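Putative phosphatase (Bacteroides thetaiotaomicron, PDB 3KYA) is a putative phosphatase of uncharacterised activity that binds zinc and joins an IPT/TIG domain to a beta-propeller-like array of antiparallel sheets. Local coordinates at residues 111-122 / 131-140. Sequence-based numbering, arbitrary orientation. Where two conformers were deposited one is given.
Sequences CGYRNNRDDQGW and EGVKCCGFSD. With EDO (1,2-ethanediol), chain J.
W122 lies flat against the backbone of G137, whose CA sits over the five-membered ring as a CH-pi contact, 3.6 Å from the centroid, while F138 N covers the same ring system further out. At the indole edge, W122 NE1 gives a weak hydrogen bond to S139 OG (3.1 Å, 129°). With W122 cut back to alanine, the G137 backbone would probably lose its indole cover and S139 OG its N-H donor.

Y113 forms a second centre, its OH meeting water. K134, extended beyond CG, lays CE over one face of the Y113 ring (4.1 Å from the centroid), and C136 CB meets Y113 CE1 at 3.7 Å. E131 CD comes within 3.5 Å of Y113 CE2, its carboxylate turned 27° from the tyrosine ring. Deeper in, C111 SG touches F138 CZ at 3.8 Å, oblique to the ring.

Water carries most of the polar linkage: one joins G112 N to C135 O, another accepts from both Y113 N and G137 N, and a third links Y113 OH, G132 N and K134 O.

Both loops flank strand 125-126, between the sheet pairing strands 105-110 and 467-473 and the next, consistent with successive blades of a six-bladed beta-propeller closed by both chain ends. C111 and F138 pack on I468 of strand 467-473, and W122 stacks on H161 of strand 161-168.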
ATOM      1  N   CYS A 111     -19.747  24.624   5.738  1.00 12.86           N
ATOM      2  CA  CYS A 111     -20.663  25.716   5.397  1.00 13.39           C
ATOM      3  C   CYS A 111     -20.909  25.760   3.913  1.00 13.31           C
ATOM      4  O   CYS A 111     -20.187  25.120   3.140  1.00 13.85           O
ATOM      5  CB  CYS A 111     -20.114  27.056   5.882  1.00 13.06           C
ATOM      6  SG  CYS A 111     -18.512  27.498   5.206  1.00 14.92           S
ATOM      7  N   GLY A 112     -21.922  26.525   3.519  1.00 13.39           N
ATOM      8  CA  GLY A 112     -22.336  26.588   2.126  1.00 13.27           C
ATOM      9  C   GLY A 112     -23.415  25.550   1.869  1.00 13.21           C
ATOM     10  O   GLY A 112     -23.579  24.597   2.641  1.00 12.79           O
ATOM     11  N   TYR A 113     -24.184  25.764   0.808  1.00 13.95           N
ATOM     12  CA  TYR A 113     -25.219  24.826   0.389  1.00 14.13           C
ATOM     13  C   TYR A 113     -25.651  25.120  -1.034  1.00 14.67           C
ATOM     14  O   TYR A 113     -25.379  26.193  -1.585  1.00 13.69           O
ATOM     15  CB  TYR A 113     -26.442  24.852   1.309  1.00 14.35           C
ATOM     16  CG  TYR A 113     -27.293  26.098   1.224  1.00 14.37           C
ATOM     17  CD1 TYR A 113     -26.931  27.261   1.900  1.00 15.55           C
ATOM     18  CD2 TYR A 113     -28.476  26.105   0.500  1.00 15.73           C
ATOM     19  CE1 TYR A 113     -27.722  28.408   1.836  1.00 15.31           C
ATOM     20  CE2 TYR A 113     -29.276  27.239   0.433  1.00 15.15           C
ATOM     21  CZ  TYR A 113     -28.892  28.388   1.100  1.00 15.22           C
ATOM     22  OH  TYR A 113     -29.679  29.513   1.042  1.00 13.61           O
ATOM     23  N   ARG A 114     -26.328  24.144  -1.618  1.00 15.25           N
ATOM     24  CA  ARG A 114     -26.825  24.256  -2.964  1.00 16.45           C
ATOM     25  C   ARG A 114     -28.226  23.664  -2.939  1.00 17.49           C
ATOM     26  O   ARG A 114     -28.371  22.448  -2.715  1.00 16.97           O
ATOM     27  CB  ARG A 114     -25.888  23.497  -3.912  1.00 16.53           C
ATOM     28  CG  ARG A 114     -26.238  23.560  -5.358  1.00 16.89           C
ATOM     29  CD  ARG A 114     -25.353  22.612  -6.178  1.00 15.50           C
ATOM     30  NE  ARG A 114     -25.861  22.444  -7.536  1.00 14.78           N
ATOM     31  CZ  ARG A 114     -25.221  22.737  -8.662  1.00 15.74           C
ATOM     32  NH1 ARG A 114     -23.969  23.181  -8.663  1.00 15.71           N
ATOM     33  NH2 ARG A 114     -25.832  22.522  -9.826  1.00 17.53           N
ATOM     34  N   ASN A 115     -29.252  24.506  -3.131  1.00 18.16           N
ATOM     35  CA  ASN A 115     -30.643  24.026  -3.115  1.00 18.95           C
ATOM     36  C   ASN A 115     -31.005  23.347  -4.446  1.00 19.50           C
ATOM     37  O   ASN A 115     -30.178  23.286  -5.358  1.00 19.48           O
ATOM     38  CB  ASN A 115     -31.636  25.150  -2.696  1.00 19.34           C
ATOM     39  CG  ASN A 115     -31.714  26.310  -3.695  1.00 18.97           C
ATOM     40  OD1 ASN A 115     -31.530  26.137  -4.896  1.00 18.40           O
ATOM     41  ND2 ASN A 115     -32.023  27.498  -3.184  1.00 20.50           N
ATOM     42  N   ASN A 116     -32.222  22.817  -4.560  1.00 19.91           N
ATOM     43  CA  ASN A 116     -32.614  22.086  -5.780  1.00 20.39           C
ATOM     44  C   ASN A 116     -32.636  22.931  -7.050  1.00 19.62           C
ATOM     45  O   ASN A 116     -32.459  22.392  -8.143  1.00 19.39           O
ATOM     46  CB  ASN A 116     -33.959  21.359  -5.604  1.00 21.10           C
ATOM     47  CG  ASN A 116     -35.047  22.269  -5.107  1.00 23.95           C
ATOM     48  OD1 ASN A 116     -34.853  22.990  -4.129  1.00 29.63           O
ATOM     49  ND2 ASN A 116     -36.206  22.235  -5.758  1.00 27.29           N
ATOM     50  N   ARG A 117     -32.849  24.241  -6.920  1.00 18.97           N
ATOM     51  CA  ARG A 117     -32.848  25.126  -8.093  0.50 18.69           C
ATOM     52  C   ARG A 117     -31.470  25.769  -8.299  1.00 18.18           C
ATOM     53  O   ARG A 117     -31.252  26.469  -9.290  1.00 17.53           O
ATOM     54  CB  ARG A 117     -33.929  26.210  -7.971  0.50 18.86           C
ATOM     55  CG  ARG A 117     -35.371  25.679  -7.915  0.50 19.83           C
ATOM     56  CD  ARG A 117     -36.392  26.818  -7.790  0.50 20.68           C
ATOM     57  NE  ARG A 117     -37.730  26.341  -7.433  0.50 21.59           N
ATOM     58  CZ  ARG A 117     -38.235  26.367  -6.202  0.50 22.78           C
ATOM     59  NH1 ARG A 117     -37.529  26.861  -5.195  0.50 23.35           N
ATOM     60  NH2 ARG A 117     -39.458  25.907  -5.976  0.50 23.58           N
ATOM     61  N   ASP A 118     -30.538  25.507  -7.380  1.00 17.65           N
ATOM     62  CA  ASP A 118     -29.185  26.094  -7.401  1.00 17.13           C
ATOM     63  C   ASP A 118     -29.312  27.613  -7.530  1.00 17.00           C
ATOM     64  O   ASP A 118     -28.548  28.236  -8.261  1.00 16.73           O
ATOM     65  CB  ASP A 118     -28.311  25.512  -8.526  1.00 16.73           C
ATOM     66  CG  ASP A 118     -26.828  25.928  -8.420  1.00 16.51           C
ATOM     67  OD1 ASP A 118     -26.390  26.357  -7.332  1.00 13.46           O
ATOM     68  OD2 ASP A 118     -26.077  25.789  -9.423  1.00 15.13           O
ATOM     69  N   ASP A 119     -30.267  28.208  -6.800  1.00 17.18           N
ATOM     70  CA  ASP A 119     -30.493  29.663  -6.890  1.00 17.15           C
ATOM     71  C   ASP A 119     -30.224  30.431  -5.596  1.00 16.64           C
ATOM     72  O   ASP A 119     -30.625  31.583  -5.482  1.00 16.46           O
ATOM     73  CB  ASP A 119     -31.911  29.966  -7.436  1.00 17.57           C
ATOM     74  CG  ASP A 119     -33.036  29.562  -6.486  1.00 18.79           C
ATOM     75  OD1 ASP A 119     -32.784  29.286  -5.295  1.00 17.48           O
ATOM     76  OD2 ASP A 119     -34.202  29.532  -6.947  1.00 20.51           O
ATOM     77  N   GLN A 120     -29.536  29.802  -4.641  1.00 15.37           N
ATOM     78  CA  GLN A 120     -29.198  30.436  -3.371  1.00 14.83           C
ATOM     79  C   GLN A 120     -28.238  31.624  -3.510  1.00 14.63           C
ATOM     80  O   GLN A 120     -28.223  32.497  -2.640  1.00 14.28           O
ATOM     81  CB  GLN A 120     -28.621  29.422  -2.359  1.00 14.55           C
ATOM     82  CG  GLN A 120     -27.297  28.769  -2.753  1.00 13.99           C
ATOM     83  CD  GLN A 120     -27.412  27.901  -3.979  1.00 14.56           C
ATOM     84  OE1 GLN A 120     -28.431  27.239  -4.184  1.00 12.18           O
ATOM     85  NE2 GLN A 120     -26.366  27.890  -4.804  1.00 13.33           N
ATOM     86  N   GLY A 121     -27.429  31.636  -4.567  1.00 14.75           N
ATOM     87  CA  GLY A 121     -26.498  32.736  -4.832  1.00 14.57           C
ATOM     88  C   GLY A 121     -25.383  32.850  -3.801  1.00 14.28           C
ATOM     89  O   GLY A 121     -24.888  31.840  -3.289  1.00 13.97           O
ATOM     90  N   TRP A 122     -25.002  34.092  -3.505  1.00 14.12           N
ATOM     91  CA  TRP A 122     -23.949  34.411  -2.534  1.00 13.43           C
ATOM     92  C   TRP A 122     -24.528  35.247  -1.407  1.00 13.80           C
ATOM     93  O   TRP A 122     -25.309  36.186  -1.640  1.00 12.68           O
ATOM     94  CB  TRP A 122     -22.798  35.181  -3.202  1.00 13.96           C
ATOM     95  CG  TRP A 122     -22.014  34.379  -4.216  1.00 12.84           C
ATOM     96  CD1 TRP A 122     -22.495  33.813  -5.370  1.00 14.20           C
ATOM     97  CD2 TRP A 122     -20.604  34.095  -4.198  1.00 12.97           C
ATOM     98  NE1 TRP A 122     -21.483  33.169  -6.043  1.00 14.92           N
ATOM     99  CE2 TRP A 122     -20.316  33.326  -5.343  1.00 13.03           C
ATOM    100  CE3 TRP A 122     -19.564  34.398  -3.314  1.00 13.34           C
ATOM    101  CZ2 TRP A 122     -19.034  32.875  -5.636  1.00 13.02           C
ATOM    102  CZ3 TRP A 122     -18.299  33.947  -3.606  1.00 12.50           C
ATOM    103  CH2 TRP A 122     -18.043  33.190  -4.756  1.00 13.04           C
ATOM    104  N   GLU A 131     -32.206  28.678   5.257  1.00 24.71           N
ATOM    105  CA  GLU A 131     -31.849  29.201   3.946  1.00 25.27           C
ATOM    106  C   GLU A 131     -32.381  30.633   3.914  1.00 25.25           C
ATOM    107  O   GLU A 131     -33.467  30.898   4.428  1.00 25.75           O
ATOM    108  CB  GLU A 131     -32.421  28.316   2.831  1.00 25.88           C
ATOM    109  CG  GLU A 131     -31.933  26.851   2.904  1.00 27.67           C
ATOM    110  CD  GLU A 131     -32.316  26.001   1.686  1.00 30.46           C
ATOM    111  OE1 GLU A 131     -33.006  26.511   0.773  1.00 32.76           O
ATOM    112  OE2 GLU A 131     -31.903  24.815   1.644  1.00 32.28           O
ATOM    113  N   GLY A 132     -31.597  31.569   3.382  1.00 24.82           N
ATOM    114  CA  GLY A 132     -31.951  32.997   3.424  1.00 23.87           C
ATOM    115  C   GLY A 132     -31.140  33.714   4.485  1.00 23.38           C
ATOM    116  O   GLY A 132     -30.948  34.929   4.426  1.00 23.74           O
ATOM    117  N   VAL A 133     -30.658  32.959   5.472  1.00 22.35           N
ATOM    118  CA  VAL A 133     -29.812  33.501   6.532  1.00 21.13           C
ATOM    119  C   VAL A 133     -28.405  32.885   6.490  1.00 19.75           C
ATOM    120  O   VAL A 133     -27.413  33.621   6.445  1.00 19.63           O
ATOM    121  CB  VAL A 133     -30.412  33.253   7.923  1.00 21.39           C
ATOM    122  CG1 VAL A 133     -29.490  33.808   9.012  1.00 21.38           C
ATOM    123  CG2 VAL A 133     -31.816  33.874   8.024  1.00 21.87           C
ATOM    124  N   LYS A 134     -28.312  31.552   6.495  1.00 18.46           N
ATOM    125  CA  LYS A 134     -26.991  30.918   6.501  0.50 18.04           C
ATOM    126  C   LYS A 134     -26.221  31.279   5.227  1.00 17.54           C
ATOM    127  O   LYS A 134     -26.808  31.513   4.160  1.00 16.78           O
ATOM    128  CB  LYS A 134     -27.050  29.401   6.736  0.50 18.24           C
ATOM    129  CG  LYS A 134     -27.698  28.550   5.666  0.50 18.72           C
ATOM    130  CD  LYS A 134     -27.477  27.063   5.972  0.50 18.75           C
ATOM    131  CE  LYS A 134     -28.305  26.155   5.065  0.50 19.35           C
ATOM    132  NZ  LYS A 134     -28.027  24.717   5.318  0.50 19.59           N
ATOM    133  N   CYS A 135     -24.896  31.336   5.357  1.00 16.60           N
ATOM    134  CA  CYS A 135     -24.041  31.751   4.261  1.00 15.62           C
ATOM    135  C   CYS A 135     -23.982  30.751   3.096  1.00 15.16           C
ATOM    136  O   CYS A 135     -24.227  29.548   3.247  1.00 15.31           O
ATOM    137  CB  CYS A 135     -22.627  32.051   4.778  1.00 15.42           C
ATOM    138  SG  CYS A 135     -21.677  30.574   5.263  1.00 14.42           S
ATOM    139  N   CYS A 136     -23.667  31.290   1.930  1.00 14.69           N
ATOM    140  CA  CYS A 136     -23.567  30.525   0.698  1.00 13.99           C
ATOM    141  C   CYS A 136     -22.778  31.318  -0.345  1.00 13.50           C
ATOM    142  O   CYS A 136     -22.520  32.509  -0.169  1.00 13.39           O
ATOM    143  CB  CYS A 136     -24.957  30.160   0.172  1.00 14.15           C
ATOM    144  SG  CYS A 136     -26.103  31.586  -0.054  1.00 14.82           S
ATOM    145  N   GLY A 137     -22.377  30.638  -1.414  1.00 12.53           N
ATOM    146  CA  GLY A 137     -21.619  31.248  -2.504  1.00 13.08           C
ATOM    147  C   GLY A 137     -20.700  30.174  -3.047  1.00 12.88           C
ATOM    148  O   GLY A 137     -21.179  29.200  -3.648  1.00 12.73           O
ATOM    149  N   PHE A 138     -19.401  30.370  -2.843  1.00 13.07           N
ATOM    150  CA  PHE A 138     -18.344  29.376  -3.142  1.00 13.17           C
ATOM    151  C   PHE A 138     -18.375  28.699  -4.518  1.00 13.84           C
ATOM    152  O   PHE A 138     -17.846  27.590  -4.651  1.00 14.25           O
ATOM    153  CB  PHE A 138     -18.429  28.244  -2.092  1.00 13.54           C
ATOM    154  CG  PHE A 138     -18.421  28.721  -0.663  1.00 13.60           C
ATOM    155  CD1 PHE A 138     -17.253  29.200  -0.094  1.00 14.53           C
ATOM    156  CD2 PHE A 138     -19.576  28.681   0.113  1.00 12.95           C
ATOM    157  CE1 PHE A 138     -17.229  29.645   1.212  1.00 14.08           C
ATOM    158  CE2 PHE A 138     -19.563  29.124   1.449  1.00 13.54           C
ATOM    159  CZ  PHE A 138     -18.392  29.602   1.992  1.00 12.88           C
ATOM    160  N   SER A 139     -18.891  29.383  -5.540  1.00 13.49           N
ATOM    161  CA  SER A 139     -19.168  28.726  -6.830  1.00 13.88           C
ATOM    162  C   SER A 139     -18.098  28.821  -7.912  1.00 13.89           C
ATOM    163  O   SER A 139     -18.106  28.024  -8.861  1.00 14.17           O
ATOM    164  CB  SER A 139     -20.514  29.228  -7.365  1.00 13.84           C
ATOM    165  OG  SER A 139     -20.513  30.624  -7.593  1.00 13.83           O
ATOM    166  N   ASP A 140     -17.175  29.762  -7.776  1.00 13.54           N
ATOM    167  CA  ASP A 140     -16.073  29.878  -8.723  1.00 13.38           C
ATOM    168  C   ASP A 140     -14.915  29.021  -8.241  1.00 13.39           C
ATOM    169  O   ASP A 140     -14.836  28.694  -7.055  1.00 12.64           O
ATOM    170  CB  ASP A 140     -15.645  31.326  -8.842  1.00 13.10           C
ATOM    171  CG  ASP A 140     -16.757  32.204  -9.366  1.00 14.69           C
ATOM    172  OD1 ASP A 140     -17.307  31.908 -10.459  1.00 15.17           O
ATOM    173  OD2 ASP A 140     -17.082  33.186  -8.680  1.00 17.05           O
TER
HETATM  174  C1  EDO J   9     -24.126  24.065   7.797  1.00 55.03           C
HETATM  175  O1  EDO J   9     -23.763  23.161   8.849  1.00 54.49           O
HETATM  176  C2  EDO J   9     -23.808  23.433   6.441  1.00 55.48           C
HETATM  177  O2  EDO J   9     -24.670  23.959   5.419  1.00 55.19           O
HETATM  178  O   HOH W   1     -23.890  27.672   5.194  1.00 14.67           O
HETATM  179  O   HOH W   2     -23.164  27.838  -1.247  1.00 11.78           O
HETATM  180  O   HOH W   3     -29.017  31.824   2.511  1.00 17.81           O
HETATM  181  O   HOH W   4     -31.903  29.417  -0.457  1.00 21.42           O
HETATM  182  O   HOH W   5     -23.838  29.564  -4.522  1.00 13.33           O